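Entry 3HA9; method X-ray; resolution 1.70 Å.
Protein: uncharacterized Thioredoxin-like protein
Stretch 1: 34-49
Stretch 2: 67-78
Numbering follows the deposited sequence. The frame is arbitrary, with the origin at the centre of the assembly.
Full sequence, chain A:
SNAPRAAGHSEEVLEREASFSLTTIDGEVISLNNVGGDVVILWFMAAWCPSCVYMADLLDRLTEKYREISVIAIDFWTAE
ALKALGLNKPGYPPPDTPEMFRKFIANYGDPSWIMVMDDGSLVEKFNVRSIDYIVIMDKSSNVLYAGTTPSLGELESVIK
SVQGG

Stretch 1 (34-49) NVGGDVVILWFMAAWC
Stretch 2, residues 67-78: REISVIAIDFWT

Strands 39-45 and 69-75 lie side by side and parallel, their axes 4.7 Å apart and inclined by 24°. Val39 pairs with Ile69, and the register continues residue by residue to Met45 with Asp75, CA atoms 4.8 to 5.0 Å apart. The odd residues of strand 39-45 use both backbone groups: Ile41 N donates to Ser70 O (2.9 Å) and Ile41 O accepts from Ile72 N (2.8 Å); Val39, Trp43 and Met45 repeat the pattern.

With phi from about -85° to -125° and psi from about 105° to 135°, save at Met45 (-151°/-180°), side chains alternate between faces. One face carries Val40, Leu42, Phe44, Ser70, Ile72 and Ile74. Ile72 and Ile74 both adopt chi1 m, chi2 t, extending their CD1 atoms to the neighbouring strand. Ile72 CD1 lies 3.8 Å from CD2 of Leu42, itself m,t, and 3.9 Å from Val40 CG1 (chi1 t). Phe44, chi1 -69° and chi2 -94°, offers a ring face to Ile74 CD1, 4.0 Å from the ring centroid: a CH-pi contact suited to a flat ring beside a slender aliphatic chain.

On the other face, Ile41 (m,t) brings CD1 within 3.7 Å of CG2 of Ile69 (m,t). Ala73 is small beside the broad Trp43 (chi1 t, chi2 30°); Ala73 CB lies 4.4 Å from Trp43 CE3. Met45 curls through p,p,p, placing SD 3.8 Å from Asp75 CB. Asp75 (chi1 t) accepts Trp77 N at OD1, 2.9 Å.

Before the strands, Gly37 N bonds weakly to Ser70 OG (2.9 Å, chi1 m). An ideal CB on Gly37 would lie 2.3 Å from Glu68 O, so glycine fits this close approach. Beyond them, a type I turn, Ala46 to Cys49, carries Trp48 (chi1 p), whose edge meets the face of Trp77 (chi1 t): five-membered-ring centroids 4.3 Å apart, planes at 71°.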

# COMPACT_ATOMS: atom_id res chain seq x y z
N ASN A 34 4.17 -13.46 -3.14
CA ASN A 34 3.81 -13.28 -4.54
C ASN A 34 4.37 -12.00 -5.16
O ASN A 34 4.22 -11.78 -6.37
CB ASN A 34 2.28 -13.33 -4.70
N VAL A 35 5.01 -11.16 -4.34
CA VAL A 35 5.54 -9.87 -4.82
C VAL A 35 7.02 -9.99 -5.16
O VAL A 35 7.79 -10.56 -4.39
CB VAL A 35 5.29 -8.74 -3.79
CG1 VAL A 35 5.74 -7.39 -4.34
CG2 VAL A 35 3.82 -8.68 -3.40
N GLY A 36 7.41 -9.45 -6.31
CA GLY A 36 8.76 -9.64 -6.85
C GLY A 36 9.94 -8.91 -6.22
O GLY A 36 11.02 -9.48 -6.13
N GLY A 37 9.75 -7.67 -5.79
CA GLY A 37 10.91 -6.83 -5.42
C GLY A 37 11.72 -7.22 -4.18
O GLY A 37 11.42 -8.22 -3.52
N ASP A 38 12.75 -6.44 -3.85
CA ASP A 38 13.37 -6.51 -2.53
C ASP A 38 12.67 -5.55 -1.56
O ASP A 38 12.68 -5.74 -0.35
CB ASP A 38 14.86 -6.17 -2.60
CG ASP A 38 15.71 -7.33 -3.08
OD1 ASP A 38 15.24 -8.50 -3.02
OD2 ASP A 38 16.85 -7.08 -3.52
N VAL A 39 12.07 -4.51 -2.13
CA VAL A 39 11.45 -3.45 -1.35
C VAL A 39 10.01 -3.33 -1.84
O VAL A 39 9.77 -3.15 -3.03
CB VAL A 39 12.20 -2.12 -1.56
CG1 VAL A 39 11.48 -0.97 -0.88
CG2 VAL A 39 13.62 -2.24 -1.06
N VAL A 40 9.06 -3.43 -0.90
CA VAL A 40 7.65 -3.39 -1.24
C VAL A 40 7.09 -2.08 -0.74
O VAL A 40 7.26 -1.73 0.42
CB VAL A 40 6.92 -4.60 -0.62
CG1 VAL A 40 5.40 -4.52 -0.89
CG2 VAL A 40 7.50 -5.92 -1.15
N ILE A 41 6.47 -1.31 -1.64
CA ILE A 41 5.81 -0.07 -1.24
C ILE A 41 4.29 -0.22 -1.32
O ILE A 41 3.76 -0.43 -2.41
CB ILE A 41 6.29 1.14 -2.12
CG1 ILE A 41 7.82 1.27 -2.05
CG2 ILE A 41 5.53 2.42 -1.70
CD1 ILE A 41 8.39 2.45 -2.83
N LEU A 42 3.61 -0.13 -0.17
CA LEU A 42 2.16 -0.11 -0.14
C LEU A 42 1.73 1.35 -0.22
O LEU A 42 2.09 2.14 0.64
CB LEU A 42 1.60 -0.76 1.14
CG LEU A 42 2.08 -2.18 1.46
CD1 LEU A 42 1.27 -2.72 2.66
CD2 LEU A 42 1.90 -3.09 0.26
N TRP A 43 1.00 1.70 -1.27
CA TRP A 43 0.58 3.08 -1.43
C TRP A 43 -0.93 3.15 -1.29
O TRP A 43 -1.65 2.69 -2.19
CB TRP A 43 1.01 3.59 -2.81
CG TRP A 43 0.57 5.02 -3.06
CD1 TRP A 43 0.40 6.00 -2.12
CD2 TRP A 43 0.24 5.59 -4.31
NE1 TRP A 43 -0.02 7.16 -2.72
CE2 TRP A 43 -0.13 6.94 -4.07
CE3 TRP A 43 0.20 5.10 -5.63
CZ2 TRP A 43 -0.52 7.81 -5.10
CZ3 TRP A 43 -0.20 5.99 -6.67
CH2 TRP A 43 -0.54 7.33 -6.39
N PHE A 44 -1.40 3.71 -0.17
CA PHE A 44 -2.84 3.82 0.11
C PHE A 44 -3.31 5.13 -0.48
O PHE A 44 -2.79 6.18 -0.14
CB PHE A 44 -3.09 3.80 1.62
CG PHE A 44 -2.81 2.46 2.24
CD1 PHE A 44 -3.86 1.54 2.41
CD2 PHE A 44 -1.50 2.09 2.62
CE1 PHE A 44 -3.62 0.28 2.97
CE2 PHE A 44 -1.25 0.82 3.18
CZ PHE A 44 -2.29 -0.07 3.35
N MET A 45 -4.28 5.04 -1.39
CA MET A 45 -4.65 6.21 -2.21
C MET A 45 -6.12 6.19 -2.63
O MET A 45 -6.86 5.28 -2.25
CB MET A 45 -3.69 6.37 -3.41
CG MET A 45 -3.42 5.08 -4.24
SD MET A 45 -4.82 4.45 -5.20
CE MET A 45 -4.88 5.66 -6.50
N ALA A 46 -6.52 7.21 -3.37
CA ALA A 46 -7.86 7.31 -3.96
C ALA A 46 -7.70 8.05 -5.26
O ALA A 46 -6.81 8.90 -5.39
CB ALA A 46 -8.81 8.08 -3.01
N ALA A 47 -8.55 7.72 -6.24
CA ALA A 47 -8.37 8.26 -7.58
C ALA A 47 -8.59 9.77 -7.65
O ALA A 47 -8.03 10.45 -8.51
CB ALA A 47 -9.27 7.54 -8.57
N TRP A 48 -9.39 10.30 -6.72
CA TRP A 48 -9.65 11.75 -6.66
C TRP A 48 -8.70 12.55 -5.75
O TRP A 48 -8.78 13.78 -5.67
CB TRP A 48 -11.09 11.97 -6.17
CG TRP A 48 -11.33 11.40 -4.82
CD1 TRP A 48 -11.72 10.12 -4.53
CD2 TRP A 48 -11.23 12.08 -3.57
NE1 TRP A 48 -11.84 9.96 -3.18
CE2 TRP A 48 -11.55 11.15 -2.56
CE3 TRP A 48 -10.88 13.38 -3.20
CZ2 TRP A 48 -11.53 11.47 -1.20
CZ3 TRP A 48 -10.87 13.71 -1.85
CH2 TRP A 48 -11.20 12.76 -0.86
N CYS A 49 -7.78 11.87 -5.08
CA CYS A 49 -6.88 12.50 -4.12
C CYS A 49 -5.98 13.53 -4.84
O CYS A 49 -5.30 13.17 -5.79
CB CYS A 49 -6.07 11.40 -3.40
SG CYS A 49 -4.34 11.78 -2.87
N ARG A 67 14.97 -1.27 -9.85
CA ARG A 67 14.24 -2.46 -10.30
C ARG A 67 13.79 -3.36 -9.16
O ARG A 67 12.92 -4.22 -9.34
CB ARG A 67 15.06 -3.27 -11.32
CG ARG A 67 16.37 -3.85 -10.79
CD ARG A 67 17.00 -4.79 -11.83
NE ARG A 67 16.28 -6.07 -11.91
CZ ARG A 67 16.30 -6.88 -12.97
NH1 ARG A 67 16.99 -6.56 -14.06
NH2 ARG A 67 15.62 -8.03 -12.94
N GLU A 68 14.39 -3.18 -7.98
CA GLU A 68 14.04 -4.02 -6.84
C GLU A 68 12.83 -3.51 -6.05
O GLU A 68 12.40 -4.16 -5.11
CB GLU A 68 15.24 -4.26 -5.93
CG GLU A 68 16.19 -5.34 -6.46
CD GLU A 68 15.49 -6.66 -6.78
OE1 GLU A 68 14.60 -7.09 -6.00
OE2 GLU A 68 15.83 -7.27 -7.81
N ILE A 69 12.28 -2.37 -6.45
CA ILE A 69 11.04 -1.87 -5.83
C ILE A 69 9.79 -2.44 -6.51
O ILE A 69 9.69 -2.45 -7.75
CB ILE A 69 10.95 -0.33 -5.89
CG1 ILE A 69 12.02 0.30 -5.02
CG2 ILE A 69 9.53 0.16 -5.50
CD1 ILE A 69 12.15 1.78 -5.23
N SER A 70 8.84 -2.90 -5.69
CA SER A 70 7.51 -3.24 -6.20
C SER A 70 6.49 -2.34 -5.55
O SER A 70 6.37 -2.35 -4.33
CB SER A 70 7.16 -4.70 -5.91
OG SER A 70 7.97 -5.59 -6.68
N VAL A 71 5.78 -1.55 -6.35
CA VAL A 71 4.70 -0.70 -5.85
C VAL A 71 3.36 -1.45 -5.89
O VAL A 71 2.99 -2.06 -6.92
CB VAL A 71 4.58 0.63 -6.66
CG1 VAL A 71 3.30 1.41 -6.27
CG2 VAL A 71 5.85 1.48 -6.47
N ILE A 72 2.66 -1.42 -4.77
CA ILE A 72 1.29 -1.94 -4.71
C ILE A 72 0.36 -0.74 -4.48
O ILE A 72 0.41 -0.12 -3.41
CB ILE A 72 1.11 -3.02 -3.63
CG1 ILE A 72 2.18 -4.13 -3.81
CG2 ILE A 72 -0.32 -3.55 -3.65
CD1 ILE A 72 2.12 -5.29 -2.82
N ALA A 73 -0.44 -0.39 -5.50
CA ALA A 73 -1.39 0.72 -5.40
C ALA A 73 -2.65 0.20 -4.76
O ALA A 73 -3.28 -0.71 -5.29
CB ALA A 73 -1.69 1.33 -6.77
N ILE A 74 -3.02 0.77 -3.60
CA ILE A 74 -4.14 0.26 -2.82
C ILE A 74 -5.19 1.36 -2.77
O ILE A 74 -5.01 2.33 -2.04
CB ILE A 74 -3.75 -0.13 -1.37
CG1 ILE A 74 -2.71 -1.24 -1.38
CG2 ILE A 74 -5.03 -0.58 -0.59
CD1 ILE A 74 -2.07 -1.56 0.00
N ASP A 75 -6.26 1.21 -3.55
CA ASP A 75 -7.32 2.21 -3.55
C ASP A 75 -8.30 1.74 -2.50
O ASP A 75 -8.94 0.70 -2.67
CB ASP A 75 -7.99 2.29 -4.93
CG ASP A 75 -9.03 3.41 -5.04
OD1 ASP A 75 -9.56 3.85 -4.00
OD2 ASP A 75 -9.31 3.85 -6.18
N PHE A 76 -8.41 2.51 -1.41
CA PHE A 76 -9.30 2.13 -0.32
C PHE A 76 -10.59 2.92 -0.34
O PHE A 76 -11.39 2.83 0.61
CB PHE A 76 -8.57 2.18 1.05
CG PHE A 76 -8.21 3.58 1.53
CD1 PHE A 76 -9.08 4.30 2.37
CD2 PHE A 76 -6.98 4.13 1.23
CE1 PHE A 76 -8.73 5.56 2.87
CE2 PHE A 76 -6.61 5.39 1.71
CZ PHE A 76 -7.49 6.10 2.54
N TRP A 77 -10.81 3.70 -1.41
CA TRP A 77 -11.99 4.54 -1.47
C TRP A 77 -13.17 3.72 -2.03
O TRP A 77 -13.64 3.94 -3.14
CB TRP A 77 -11.71 5.84 -2.25
CG TRP A 77 -12.72 6.91 -1.91
CD1 TRP A 77 -13.81 7.27 -2.63
CD2 TRP A 77 -12.73 7.70 -0.72
NE1 TRP A 77 -14.49 8.27 -1.98
CE2 TRP A 77 -13.85 8.56 -0.80
CE3 TRP A 77 -11.89 7.79 0.40
CZ2 TRP A 77 -14.17 9.47 0.20
CZ3 TRP A 77 -12.20 8.72 1.40
CH2 TRP A 77 -13.34 9.54 1.28
N THR A 78 -13.60 2.74 -1.23
CA THR A 78 -14.60 1.78 -1.64
C THR A 78 -15.83 1.87 -0.73
O THR A 78 -15.73 2.38 0.39
CB THR A 78 -14.06 0.33 -1.49
OG1 THR A 78 -13.72 0.08 -0.11
CG2 THR A 78 -12.85 0.10 -2.37